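Local coordinates for mandelate racemase/muconate lactonizing enzyme-like protein (Rubrobacter xylanophilus DSM 9941, PDB 3CYJ) that is of undetermined function but belongs to the enolase superfamily, joining a smaller N-terminal domain to a barrel domain that holds a sodium ion, at residues 209-212 and 213-216; 180-183 and 184-187; 172-175 and 176-179; 200-203 and 204-207. One frame throughout, in Å; residues are numbered along the deposited sequence.

Contact 1: residues 209-212 and 213-216; sequences GAFA and REAG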
loop_
_atom_site.group_PDB
_atom_site.type_symbol
_atom_site.label_atom_id
_atom_site.label_comp_id
_atom_site.label_asym_id
_atom_site.label_seq_id
_atom_site.Cartn_x
_atom_site.Cartn_y
_atom_site.Cartn_z
ATOM N N GLY A 209 22.271 -13.203 11.441
ATOM C CA GLY A 209 22.086 -14.610 11.795
ATOM C C GLY A 209 23.374 -15.277 12.307
ATOM O O GLY A 209 23.358 -15.944 13.360
ATOM N N ALA A 210 24.475 -15.059 11.581
ATOM C CA ALA A 210 25.792 -15.529 11.958
ATOM C C ALA A 210 26.225 -15.062 13.363
ATOM O O ALA A 210 26.678 -15.851 14.179
ATOM C CB ALA A 210 26.840 -15.080 10.898
ATOM N N PHE A 211 26.147 -13.765 13.619
ATOM C CA PHE A 211 26.473 -13.241 14.931
ATOM C C PHE A 211 25.552 -13.787 16.024
ATOM O O PHE A 211 26.045 -14.101 17.103
ATOM C CB PHE A 211 26.437 -11.729 14.939
ATOM C CG PHE A 211 27.546 -11.068 14.137
ATOM C CD1 PHE A 211 28.825 -11.566 14.147
ATOM C CD2 PHE A 211 27.299 -9.886 13.448
ATOM C CE1 PHE A 211 29.850 -10.913 13.436
ATOM C CE2 PHE A 211 28.299 -9.234 12.751
ATOM C CZ PHE A 211 29.574 -9.751 12.747
ATOM N N ALA A 212 24.240 -13.913 15.766
ATOM C CA ALA A 212 23.375 -14.605 16.730
ATOM C C ALA A 212 23.899 -16.014 17.126
ATOM O O ALA A 212 24.056 -16.309 18.323
ATOM C CB ALA A 212 21.915 -14.651 16.250
ATOM N N ARG A 213 24.268 -16.831 16.131
ATOM C CA ARG A 213 24.757 -18.197 16.353
ATOM C C ARG A 213 26.139 -18.222 17.004
ATOM O O ARG A 213 26.381 -18.979 17.940
ATOM C CB ARG A 213 24.823 -18.976 15.040
ATOM C CG ARG A 213 23.480 -19.204 14.336
ATOM C CD ARG A 213 23.616 -20.113 13.064
ATOM N NE ARG A 213 24.398 -19.503 11.963
ATOM C CZ ARG A 213 23.871 -18.730 11.001
ATOM N NH1 ARG A 213 24.642 -18.195 10.030
ATOM N NH2 ARG A 213 22.564 -18.484 11.023
ATOM N N GLU A 214 27.039 -17.397 16.491
ATOM C CA GLU A 214 28.429 -17.368 16.940
ATOM C C GLU A 214 28.564 -16.869 18.366
ATOM O O GLU A 214 29.400 -17.363 19.099
ATOM C CB GLU A 214 29.277 -16.480 16.020
ATOM C CG GLU A 214 29.715 -17.192 14.808
ATOM C CD GLU A 214 29.878 -16.308 13.592
ATOM O OE1 GLU A 214 30.120 -15.078 13.754
ATOM O OE2 GLU A 214 29.751 -16.874 12.463
ATOM N N ALA A 215 27.782 -15.859 18.762
ATOM C CA ALA A 215 28.002 -15.258 20.092
ATOM C C ALA A 215 26.754 -14.796 20.762
ATOM O O ALA A 215 26.843 -14.094 21.766
ATOM C CB ALA A 215 29.004 -14.094 20.062
ATOM N N GLY A 216 25.593 -15.145 20.234
ATOM C CA GLY A 216 24.354 -14.784 20.923
ATOM C C GLY A 216 24.073 -13.279 21.062
ATOM O O GLY A 216 23.638 -12.807 22.130
#
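Arg213 turns back along its own helix onto Gly209 and Ala210, one turn earlier. Its amide N donates to Gly209 O at 3.0 Å. The bend at chi3 (-66°) then swings the guanidinium round until one face lies over the peptide joining these two residues, with NH1 3.5 Å from Ala210 CA. Glu214 N follows with a bond of 2.8 Å to Ala210 O, and the side chain folds over the same carbonyl, CB standing 3.2 Å from Ala210 O. From there the carboxylate reaches Phe211: Glu214 OE1 is 3.8 Å from Phe211 CD1, and the ring and carboxylate planes are nearly perpendicular (84°). Pro175 and Arg179 of helix 174-185 also touch Glu214. Ala215 N continues the series with 3.0 Å to Phe211 O. Last comes Gly216 N, 2.7 Å from Ala212 O; here the bond is bent (131° at the hydrogen) and the donor sits above the carbonyl plane. Gly216 CA adds a C-H···O contact to that oxygen. A glycine of positive phi closing the helical ladder is a familiar helix C terminus, here in the beta-alpha-beta unit 190-194, 201-215, 219-221 of the barrel.

Contact 2: residues 180-183 and 184-187; sequences AARE and AIGE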
loop_
_atom_site.group_PDB
_atom_site.type_symbol
_atom_site.label_atom_id
_atom_site.label_comp_id
_atom_site.label_asym_id
_atom_site.label_seq_id
_atom_site.Cartn_x
_atom_site.Cartn_y
_atom_site.Cartn_z
ATOM N N ALA A 180 35.581 -13.946 20.925
ATOM C CA ALA A 180 36.489 -13.400 21.950
ATOM C C ALA A 180 35.810 -12.469 22.934
ATOM O O ALA A 180 36.102 -12.482 24.146
ATOM C CB ALA A 180 37.690 -12.659 21.295
ATOM N N ALA A 181 34.916 -11.638 22.417
ATOM C CA ALA A 181 34.136 -10.737 23.275
ATOM C C ALA A 181 33.200 -11.544 24.194
ATOM O O ALA A 181 33.020 -11.214 25.359
ATOM C CB ALA A 181 33.335 -9.688 22.395
ATOM N N ARG A 182 32.584 -12.580 23.659
ATOM C CA ARG A 182 31.684 -13.389 24.468
ATOM C C ARG A 182 32.425 -14.089 25.636
ATOM O O ARG A 182 31.895 -14.201 26.768
ATOM C CB ARG A 182 30.931 -14.413 23.610
ATOM C CG ARG A 182 30.019 -15.370 24.441
ATOM C CD ARG A 182 29.037 -14.576 25.309
ATOM N NE ARG A 182 27.902 -14.131 24.545
ATOM C CZ ARG A 182 27.049 -13.206 24.970
ATOM N NH1 ARG A 182 27.246 -12.648 26.157
ATOM N NH2 ARG A 182 25.989 -12.872 24.230
ATOM N N GLU A 183 33.657 -14.516 25.349
ATOM C CA GLU A 183 34.470 -15.229 26.314
ATOM C C GLU A 183 34.808 -14.286 27.459
ATOM O O GLU A 183 34.680 -14.630 28.629
ATOM C CB GLU A 183 35.732 -15.806 25.654
ATOM C CG GLU A 183 36.606 -16.673 26.604
ATOM C CD GLU A 183 37.524 -15.819 27.489
ATOM O OE1 GLU A 183 37.989 -14.753 27.005
ATOM O OE2 GLU A 183 37.754 -16.193 28.675
ATOM N N ALA A 184 35.222 -13.082 27.093
ATOM C CA ALA A 184 35.498 -12.042 28.061
ATOM C C ALA A 184 34.325 -11.664 29.025
ATOM O O ALA A 184 34.563 -11.256 30.148
ATOM C CB ALA A 184 36.051 -10.820 27.348
ATOM N N ILE A 185 33.073 -11.741 28.599
ATOM C CA ILE A 185 32.001 -11.138 29.419
ATOM C C ILE A 185 31.104 -12.186 30.090
ATOM O O ILE A 185 30.433 -11.903 31.091
ATOM C CB ILE A 185 31.120 -10.116 28.573
ATOM C CG1 ILE A 185 30.379 -10.864 27.436
ATOM C CG2 ILE A 185 32.002 -8.945 28.034
ATOM C CD1 ILE A 185 29.596 -10.032 26.462
ATOM N N GLY A 186 31.084 -13.391 29.533
ATOM C CA GLY A 186 30.213 -14.440 30.052
ATOM C C GLY A 186 28.822 -14.397 29.457
ATOM O O GLY A 186 28.447 -13.431 28.776
ATOM N N GLU A 187 28.040 -15.433 29.743
ATOM C CA GLU A 187 26.701 -15.594 29.184
ATOM C C GLU A 187 25.610 -14.699 29.762
ATOM O O GLU A 187 24.426 -14.800 29.349
ATOM C CB GLU A 187 26.248 -17.052 29.318
ATOM C CG GLU A 187 27.172 -18.056 28.589
ATOM C CD GLU A 187 27.208 -17.863 27.061
ATOM O OE1 GLU A 187 26.237 -17.288 26.487
ATOM O OE2 GLU A 187 28.217 -18.292 26.436
HETATM O O HOH W 1 30.960 -17.156 27.505
#
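Arg182 O is gripped by two backbone amides and a water. Gly186 N donates to it at 3.0 Å, and Ile185 N, 3.3 Å from Arg182 O, comes in from the same face but far out of the carbonyl plane (72°). The water gives one hydrogen to Arg182 O at 3.2 Å and the other to Glu187 OE2, also at 3.2 Å, tying the last helical turn to Glu187, just beyond the residue that leaves it. The side chain of Arg182 makes a second link. Its CG lies anti to the backbone N (chi1 176°), and bends at chi2 and chi3 carry the guanidinium forward until NH1 donates to Gly186 O at 3.0 Å. NH1 also bonds to Val189 O. Glu187 OE1 lies over one guanidinium face, 4.1 Å from Arg182 NE, so that it can act through charge but meets no N-H. Ile185 CD1 packs 3.5 Å from Arg182 NH1. Gly186, with positive phi, is where the chain departs from helical geometry. Behind this end of helix 174-185, Ile185 rests on Leu152 of helix 145-157, on Val163 of strand 162-166 and on Leu191 of strand 190-194.

Contact 3: residues 172-175 and 176-179; sequences EKDP and ERVR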
loop_
_atom_site.group_PDB
_atom_site.type_symbol
_atom_site.label_atom_id
_atom_site.label_comp_id
_atom_site.label_asym_id
_atom_site.label_seq_id
_atom_site.Cartn_x
_atom_site.Cartn_y
_atom_site.Cartn_z
ATOM N N GLU A 172 35.687 -11.061 7.584
ATOM C CA GLU A 172 36.400 -12.317 7.830
ATOM C C GLU A 172 36.918 -12.456 9.241
ATOM O O GLU A 172 36.932 -13.544 9.790
ATOM C CB GLU A 172 37.588 -12.474 6.860
ATOM C CG GLU A 172 38.233 -13.870 6.907
ATOM C CD GLU A 172 39.650 -13.910 7.564
ATOM O OE1 GLU A 172 39.999 -14.969 8.196
ATOM O OE2 GLU A 172 40.406 -12.891 7.435
ATOM N N LYS A 173 37.329 -11.356 9.853
ATOM C CA LYS A 173 37.844 -11.439 11.219
ATOM C C LYS A 173 36.776 -11.385 12.322
ATOM O O LYS A 173 37.030 -11.751 13.446
ATOM C CB LYS A 173 38.894 -10.367 11.439
ATOM C CG LYS A 173 40.198 -10.651 10.680
ATOM C CD LYS A 173 40.959 -9.340 10.349
ATOM C CE LYS A 173 40.491 -8.128 11.223
ATOM N NZ LYS A 173 41.488 -7.579 12.192
ATOM N N ASP A 174 35.570 -10.953 11.984
ATOM C CA ASP A 174 34.558 -10.671 12.996
ATOM C C ASP A 174 34.067 -11.887 13.816
ATOM O O ASP A 174 33.844 -11.758 15.019
ATOM C CB ASP A 174 33.369 -9.923 12.360
ATOM C CG ASP A 174 33.685 -8.463 12.061
ATOM O OD1 ASP A 174 34.565 -7.865 12.754
ATOM O OD2 ASP A 174 33.051 -7.930 11.119
ATOM N N PRO A 175 33.889 -13.066 13.177
ATOM C CA PRO A 175 33.489 -14.230 13.982
ATOM C C PRO A 175 34.406 -14.525 15.163
ATOM O O PRO A 175 33.909 -14.690 16.258
ATOM C CB PRO A 175 33.471 -15.369 12.985
ATOM C CG PRO A 175 33.244 -14.671 11.653
ATOM C CD PRO A 175 34.006 -13.414 11.751
ATOM N N GLU A 176 35.720 -14.508 14.998
ATOM C CA GLU A 176 36.538 -14.628 16.209
ATOM C C GLU A 176 36.545 -13.422 17.121
ATOM O O GLU A 176 36.698 -13.588 18.329
ATOM C CB GLU A 176 37.941 -15.188 15.970
ATOM C CG GLU A 176 38.834 -14.368 15.129
ATOM C CD GLU A 176 40.302 -14.901 15.155
ATOM O OE1 GLU A 176 41.012 -14.704 14.134
ATOM O OE2 GLU A 176 40.733 -15.517 16.183
ATOM N N ARG A 177 36.350 -12.212 16.585
ATOM C CA ARG A 177 36.289 -11.046 17.451
ATOM C C ARG A 177 35.046 -11.109 18.332
ATOM O O ARG A 177 35.120 -10.811 19.510
ATOM C CB ARG A 177 36.372 -9.740 16.647
ATOM C CG ARG A 177 37.683 -9.597 15.867
ATOM C CD ARG A 177 37.809 -8.278 15.129
ATOM N NE ARG A 177 37.766 -7.108 16.010
ATOM C CZ ARG A 177 38.812 -6.605 16.665
ATOM N NH1 ARG A 177 40.013 -7.199 16.555
ATOM N NH2 ARG A 177 38.653 -5.512 17.433
ATOM N N VAL A 178 33.903 -11.528 17.778
ATOM C CA VAL A 178 32.694 -11.657 18.614
ATOM C C VAL A 178 32.768 -12.841 19.594
ATOM O O VAL A 178 32.318 -12.740 20.730
ATOM C CB VAL A 178 31.342 -11.708 17.812
ATOM C CG1 VAL A 178 31.098 -10.389 17.073
ATOM C CG2 VAL A 178 31.288 -12.872 16.845
ATOM N N ARG A 179 33.355 -13.953 19.150
ATOM C CA ARG A 179 33.627 -15.091 20.040
ATOM C C ARG A 179 34.535 -14.725 21.205
ATOM O O ARG A 179 34.252 -15.111 22.333
ATOM C CB ARG A 179 34.152 -16.291 19.252
ATOM C CG ARG A 179 32.971 -17.002 18.549
ATOM C CD ARG A 179 33.362 -18.328 17.943
ATOM N NE ARG A 179 34.510 -18.140 17.067
ATOM C CZ ARG A 179 34.460 -18.297 15.741
ATOM N NH1 ARG A 179 33.280 -18.668 15.172
ATOM N NH2 ARG A 179 35.587 -18.105 15.010
HETATM O O HOH W 2 37.103 -14.722 12.055
#
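Lys173, Asp174 and Pro175 meet Arg177, Val178 and Arg179 in a local contact of residues four apart, at the N-terminal end of helix 174-185. Three backbone bonds establish it: Arg177 N to Lys173 O at 3.2 Å, Val178 N to Asp174 O at 2.8 Å, and Arg179 N to Pro175 O at 3.0 Å. A water joins in at Glu176. It donates to Glu172 O at 2.6 Å and accepts from Glu176 N at 3.3 Å, extending the bonding pattern back into the approach to the helix. Pro175 has no N-H to offer, which costs little in a first turn, where amides lack a carbonyl one turn behind; proline is common there for that reason. The helix is the connection between strands 162-166 and 190-194, a right-handed beta-alpha-beta crossover of the TIM-type barrel. Towards the neighbouring helix 201-215, Asp174 and Val178 touch Phe211, while Asp174 OD2 accepts from Gly168 N in the loop after strand 162-166. Val178 CG2, held between its backbone N and carbonyl carbon (CG1 has chi1 -64°), comes within 3.2 Å of Pro175 O. Arg179 also touches this oxygen: its CG is 3.4 Å from Pro175 O, and the bend at chi3 (-54°) folds the guanidinium back so that Pro175 O lies over one face, offset toward the rim.

Contact 4: residues 200-203 and 204-207; sequences TRKQ and ALYW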
loop_
_atom_site.group_PDB
_atom_site.type_symbol
_atom_site.label_atom_id
_atom_site.label_comp_id
_atom_site.label_asym_id
_atom_site.label_seq_id
_atom_site.Cartn_x
_atom_site.Cartn_y
_atom_site.Cartn_z
ATOM N N THR A 200 25.983 -4.310 2.788
ATOM C CA THR A 200 24.854 -4.327 1.861
ATOM C C THR A 200 23.727 -5.048 2.542
ATOM O O THR A 200 23.916 -5.652 3.592
ATOM C CB THR A 200 25.177 -5.161 0.570
ATOM O OG1 THR A 200 25.386 -6.574 0.912
ATOM C CG2 THR A 200 26.420 -4.594 -0.149
ATOM N N ARG A 201 22.548 -5.024 1.939
ATOM C CA ARG A 201 21.337 -5.595 2.525
ATOM C C ARG A 201 21.476 -7.087 2.860
ATOM O O ARG A 201 21.189 -7.502 3.986
ATOM C CB ARG A 201 20.127 -5.371 1.557
ATOM C CG ARG A 201 19.774 -3.907 1.300
ATOM C CD ARG A 201 18.667 -3.667 0.254
ATOM N NE ARG A 201 18.340 -2.223 0.264
ATOM C CZ ARG A 201 17.502 -1.599 -0.574
ATOM N NH1 ARG A 201 16.919 -2.253 -1.555
ATOM N NH2 ARG A 201 17.316 -0.291 -0.479
ATOM N N LYS A 202 21.844 -7.909 1.868
ATOM C CA LYS A 202 21.966 -9.361 2.052
ATOM C C LYS A 202 23.158 -9.735 2.883
ATOM O O LYS A 202 23.136 -10.777 3.521
ATOM C CB LYS A 202 22.016 -10.117 0.720
ATOM C CG LYS A 202 20.652 -10.210 0.019
ATOM C CD LYS A 202 19.646 -11.130 0.780
ATOM C CE LYS A 202 18.168 -10.712 0.537
ATOM N NZ LYS A 202 17.690 -11.018 -0.892
ATOM N N GLN A 203 24.194 -8.895 2.882
ATOM C CA GLN A 203 25.374 -9.066 3.742
ATOM C C GLN A 203 24.941 -8.916 5.197
ATOM O O GLN A 203 25.277 -9.741 6.064
ATOM C CB GLN A 203 26.433 -8.005 3.364
ATOM C CG GLN A 203 27.890 -8.311 3.735
ATOM C CD GLN A 203 28.903 -7.137 3.372
ATOM O OE1 GLN A 203 28.491 -6.074 2.851
ATOM N NE2 GLN A 203 30.214 -7.340 3.695
ATOM N N ALA A 204 24.188 -7.859 5.477
ATOM C CA ALA A 204 23.699 -7.597 6.817
ATOM C C ALA A 204 22.758 -8.740 7.280
ATOM O O ALA A 204 22.838 -9.202 8.397
ATOM C CB ALA A 204 22.986 -6.231 6.863
ATOM N N LEU A 205 21.861 -9.194 6.412
ATOM C CA LEU A 205 20.991 -10.318 6.779
ATOM C C LEU A 205 21.834 -11.537 7.138
ATOM O O LEU A 205 21.569 -12.173 8.136
ATOM C CB LEU A 205 19.973 -10.665 5.694
ATOM C CG LEU A 205 18.925 -11.778 6.013
ATOM C CD1 LEU A 205 18.058 -11.478 7.228
ATOM C CD2 LEU A 205 17.991 -11.963 4.797
ATOM N N TYR A 206 22.876 -11.838 6.371
ATOM C CA TYR A 206 23.759 -12.975 6.720
ATOM C C TYR A 206 24.350 -12.802 8.130
ATOM O O TYR A 206 24.310 -13.734 8.958
ATOM C CB TYR A 206 24.870 -13.190 5.677
ATOM C CG TYR A 206 25.896 -14.162 6.179
ATOM C CD1 TYR A 206 25.694 -15.532 6.042
ATOM C CD2 TYR A 206 27.054 -13.716 6.849
ATOM C CE1 TYR A 206 26.608 -16.433 6.557
ATOM C CE2 TYR A 206 27.954 -14.594 7.356
ATOM C CZ TYR A 206 27.736 -15.956 7.201
ATOM O OH TYR A 206 28.635 -16.855 7.728
ATOM N N TRP A 207 24.884 -11.606 8.409
ATOM C CA TRP A 207 25.608 -11.369 9.658
ATOM C C TRP A 207 24.718 -11.299 10.875
ATOM O O TRP A 207 25.144 -11.702 11.926
ATOM C CB TRP A 207 26.528 -10.139 9.600
ATOM C CG TRP A 207 27.751 -10.436 8.800
ATOM C CD1 TRP A 207 28.061 -9.947 7.549
ATOM C CD2 TRP A 207 28.799 -11.359 9.148
ATOM N NE1 TRP A 207 29.232 -10.498 7.116
ATOM C CE2 TRP A 207 29.710 -11.373 8.078
ATOM C CE3 TRP A 207 29.063 -12.149 10.271
ATOM C CZ2 TRP A 207 30.900 -12.161 8.098
ATOM C CZ3 TRP A 207 30.224 -12.907 10.299
ATOM C CH2 TRP A 207 31.127 -12.915 9.205
#
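Backbone bonds link Thr200 to Ala204 and each following residue to the one four places on. Ala204 N donates to Thr200 O at 2.9 Å, and the ladder runs through Leu205 to Arg201 and Tyr206 to Lys202 up to Trp207 N, 3.0 Å from Gln203 O. Side-chain bonds close the open end. Gln203 N donates to Thr200 OG1 at 3.3 Å with 147° at the hydrogen, and in return Thr200 N donates to Gln203 OE1 at 3.1 Å. The return bond depends on the extended glutamine chain, whose CG is anti to the backbone N (chi1 -158°), which directs OE1 back to the amide of Thr200. Among the aromatic contacts, Trp207 CD1 comes to 3.2 Å from Gln203 O, the carbonyl already bonded to Trp207 N. Gln203 CG touches the same carbon at 4.2 Å, with amide and indole planes inclined by 53°. Tyr206 presents its edge to the indole face, CE2 standing 3.6 Å above the centre of the Trp207 ring, and Trp207 stacks in addition on Tyr199. Salt bridges hold the two charged ends: Arg201 NH2 pairs with Asp228, and Lys202 NZ with Asp265 of the second subunit, where Leu205 and Tyr206 also pack against Gly241 and Gly242 of that subunit. Reciprocal bonds between Thr200, the N-cap, and Gln203 three residues later define a capping box, here opening helix 201-215 of the barrel at a subunit interface.

How the contacts relate
Contacts 3 and 2 occupy successive parts of helix 174-185, and contacts 4 and 1 the two ends of the neighbouring helix 201-215. The helices touch at several points. Pro175 CG of contact 3, near the start of its helix, lies 3.7 Å from Trp207 CH2 of contact 4, about midway along the other. Ala215 of contact 1 meets both contacts of helix 174-185: its CB is 3.6 Å from Val178 O of contact 3, and its O probably accepts from Arg182 NH2 of contact 2 at 2.9 Å. Contacts 2 and 4 do not touch, their centres being about 24 Å apart. The sodium ion, bound by Asp194, Glu221 and Glu222, is about 13 Å from the Phe211 side chain and about 14 Å from that of Ala204.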